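Local coordinates for protein immunoreactive 84kD antigen PG93 (Porphyromonas gingivalis, PDB 5M11) that serves as an essential, metal-binding surface component of the type-IX secretion system of a human oral bacterium, at residues H340-V344 against N354-K358. Numbering follows the deposited sequence.
Sequences HAGMV and NFDKK. With ZN (zinc ion), chain H.
Residues 343-344 and 354-356 run antiparallel as the open ends of the hairpin formed by strands 343-347 and 352-356. Val-344 and Phe-355 are a hydrogen-bonded pair: Val-344 N to Phe-355 O and Phe-355 N to Val-344 O are both 2.9 Å. Next comes the non-hydrogen-bonded pair Met-343 and Asp-356, CA to CA 4.4 Å, with Met-343 CA also donating a CA-H...O contact to Phe-355 O at 3.3 Å. Val-344 (chi1 t) and Phe-355 (chi1 m, chi2 -93°) share one face, CB to CB 4.1 Å; branched and aromatic, they suit its buried packing against Phe-386 of strand 386-390; the Phe-355 ring also meets Phe-398 of strand 394-399 edge-to-face. These are the third and fourth strands of a four-stranded antiparallel blade, as in a β-propeller, and strand 386-390 belongs to the next blade. On the other face, flexible Met-343 (t, p, p) bends over its partner strand, SD 3.9 Å from Asn-354 CB and CE 3.8 Å from Asp-356 CB. Asp-356, chi1 p, turns its carboxylate away to Thr-359 in helix 357-364, which starts right after it. Lys-357, with chi1 to chi3 all t, lays its aliphatic chain beside Ala-341 (CD to CB 4.0 Å) and carries NZ to Ser-369 O. Before the strand, His-340 (chi1 t, chi2 -73°) uses both imidazole nitrogens: ND1 donates to Ala-341 O at 3.1 Å, while NE2 binds zinc at 2.1 Å, alongside Asp-315.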
ATOM      1  N   HIS A 340      -4.808  -3.390 -16.278  1.00 93.09           N
ATOM      2  CA  HIS A 340      -3.798  -3.293 -15.227  1.00 89.47           C
ATOM      3  C   HIS A 340      -2.747  -4.341 -15.499  1.00 90.58           C
ATOM      4  O   HIS A 340      -3.073  -5.527 -15.522  1.00 89.01           O
ATOM      5  CB  HIS A 340      -4.395  -3.451 -13.817  1.00 87.23           C
ATOM      6  CG  HIS A 340      -3.432  -3.080 -12.727  1.00 88.93           C
ATOM      7  ND1 HIS A 340      -2.356  -3.890 -12.404  1.00 88.34           N
ATOM      8  CD2 HIS A 340      -3.403  -1.983 -11.934  1.00 91.40           C
ATOM      9  CE1 HIS A 340      -1.708  -3.260 -11.436  1.00 87.09           C
ATOM     10  NE2 HIS A 340      -2.301  -2.108 -11.117  1.00 89.13           N
ATOM     11  N   ALA A 341      -1.495  -3.909 -15.738  1.00 86.52           N
ATOM     12  CA  ALA A 341      -0.361  -4.787 -16.028  1.00 84.35           C
ATOM     13  C   ALA A 341      -0.266  -5.957 -15.022  1.00 82.03           C
ATOM     14  O   ALA A 341      -0.338  -5.743 -13.808  1.00 78.97           O
ATOM     15  CB  ALA A 341       0.926  -3.982 -16.022  1.00 86.48           C
ATOM     16  N   GLY A 342      -0.187  -7.177 -15.561  1.00 76.51           N
ATOM     17  CA  GLY A 342      -0.090  -8.406 -14.783  1.00 72.19           C
ATOM     18  C   GLY A 342       1.157  -8.404 -13.928  1.00 72.14           C
ATOM     19  O   GLY A 342       2.218  -7.937 -14.381  1.00 73.99           O
ATOM     20  N   MET A 343       1.015  -8.857 -12.660  1.00 61.86           N
ATOM     21  CA  MET A 343       2.107  -8.887 -11.694  1.00 58.78           C
ATOM     22  C   MET A 343       1.842  -9.933 -10.603  1.00 61.56           C
ATOM     23  O   MET A 343       0.796  -9.928  -9.937  1.00 61.48           O
ATOM     24  CB  MET A 343       2.329  -7.480 -11.092  1.00 60.97           C
ATOM     25  CG  MET A 343       3.362  -7.400  -9.989  1.00 62.20           C
ATOM     26  SD  MET A 343       5.090  -7.434 -10.521  1.00 66.96           S
ATOM     27  CE  MET A 343       5.252  -5.804 -11.296  1.00 67.61           C
ATOM     28  N   VAL A 344       2.803 -10.841 -10.437  1.00 56.07           N
ATOM     29  CA  VAL A 344       2.749 -11.873  -9.412  1.00 52.81           C
ATOM     30  C   VAL A 344       3.972 -11.623  -8.516  1.00 56.74           C
ATOM     31  O   VAL A 344       5.088 -11.443  -9.011  1.00 56.45           O
ATOM     32  CB  VAL A 344       2.670 -13.313  -9.993  1.00 55.32           C
ATOM     33  CG1 VAL A 344       2.604 -14.349  -8.885  1.00 53.08           C
ATOM     34  CG2 VAL A 344       1.472 -13.476 -10.923  1.00 55.44           C
ATOM     35  N   ASN A 354       9.417 -11.250  -8.666  1.00 62.44           N
ATOM     36  CA  ASN A 354       8.296 -10.612  -9.377  1.00 61.43           C
ATOM     37  C   ASN A 354       8.145 -11.055 -10.847  1.00 66.38           C
ATOM     38  O   ASN A 354       9.056 -10.890 -11.655  1.00 68.13           O
ATOM     39  CB  ASN A 354       8.396  -9.081  -9.326  1.00 59.07           C
ATOM     40  CG  ASN A 354       8.791  -8.499  -7.995  1.00 75.43           C
ATOM     41  OD1 ASN A 354       9.669  -7.649  -7.918  1.00 80.38           O
ATOM     42  ND2 ASN A 354       8.161  -8.918  -6.919  1.00 62.33           N
ATOM     43  N   PHE A 355       6.963 -11.577 -11.182  1.00 62.81           N
ATOM     44  CA  PHE A 355       6.585 -11.982 -12.534  1.00 64.93           C
ATOM     45  C   PHE A 355       5.693 -10.890 -13.089  1.00 71.70           C
ATOM     46  O   PHE A 355       4.517 -10.844 -12.743  1.00 70.04           O
ATOM     47  CB  PHE A 355       5.868 -13.357 -12.553  1.00 65.47           C
ATOM     48  CG  PHE A 355       6.635 -14.502 -11.935  1.00 66.63           C
ATOM     49  CD1 PHE A 355       7.443 -15.322 -12.715  1.00 71.64           C
ATOM     50  CD2 PHE A 355       6.552 -14.760 -10.570  1.00 66.67           C
ATOM     51  CE1 PHE A 355       8.156 -16.380 -12.142  1.00 71.86           C
ATOM     52  CE2 PHE A 355       7.278 -15.807  -9.995  1.00 69.15           C
ATOM     53  CZ  PHE A 355       8.070 -16.615 -10.787  1.00 68.74           C
ATOM     54  N   ASP A 356       6.259  -9.969 -13.879  1.00 72.70           N
ATOM     55  CA  ASP A 356       5.507  -8.858 -14.458  1.00 75.12           C
ATOM     56  C   ASP A 356       5.027  -9.193 -15.874  1.00 81.13           C
ATOM     57  O   ASP A 356       5.335 -10.273 -16.403  1.00 81.39           O
ATOM     58  CB  ASP A 356       6.331  -7.551 -14.447  1.00 80.10           C
ATOM     59  CG  ASP A 356       7.756  -7.662 -14.965  1.00 98.15           C
ATOM     60  OD1 ASP A 356       8.063  -7.034 -16.013  1.00101.40           O
ATOM     61  OD2 ASP A 356       8.582  -8.325 -14.292  1.00105.78           O
ATOM     62  N   LYS A 357       4.250  -8.259 -16.467  1.00 78.38           N
ATOM     63  CA  LYS A 357       3.638  -8.324 -17.799  1.00 79.89           C
ATOM     64  C   LYS A 357       4.646  -8.752 -18.876  1.00 85.97           C
ATOM     65  O   LYS A 357       4.375  -9.707 -19.585  1.00 85.89           O
ATOM     66  CB  LYS A 357       3.003  -6.956 -18.143  1.00 83.79           C
ATOM     67  CG  LYS A 357       2.176  -6.901 -19.423  1.00 86.86           C
ATOM     68  CD  LYS A 357       1.509  -5.539 -19.606  1.00 89.62           C
ATOM     69  CE  LYS A 357       1.237  -5.192 -21.053  1.00 96.81           C
ATOM     70  NZ  LYS A 357      -0.008  -5.817 -21.563  1.00102.63           N
ATOM     71  N   LYS A 358       5.815  -8.093 -18.953  1.00 85.34           N
ATOM     72  CA  LYS A 358       6.851  -8.346 -19.964  1.00 88.08           C
ATOM     73  C   LYS A 358       7.537  -9.711 -19.786  1.00 90.27           C
ATOM     74  O   LYS A 358       7.605 -10.464 -20.753  1.00 91.76           O
ATOM     75  CB  LYS A 358       7.890  -7.212 -19.987  1.00 92.89           C
ATOM     76  CG  LYS A 358       7.292  -5.813 -20.240  1.00112.14           C
ATOM     77  CD  LYS A 358       7.150  -5.459 -21.731  1.00125.78           C
ATOM     78  CE  LYS A 358       6.411  -4.159 -21.961  1.00137.14           C
ATOM     79  NZ  LYS A 358       7.269  -2.968 -21.719  1.00146.64           N
TER
HETATM   80 ZN    ZN H 807      -1.355  -0.603  -9.941  1.00117.86          ZN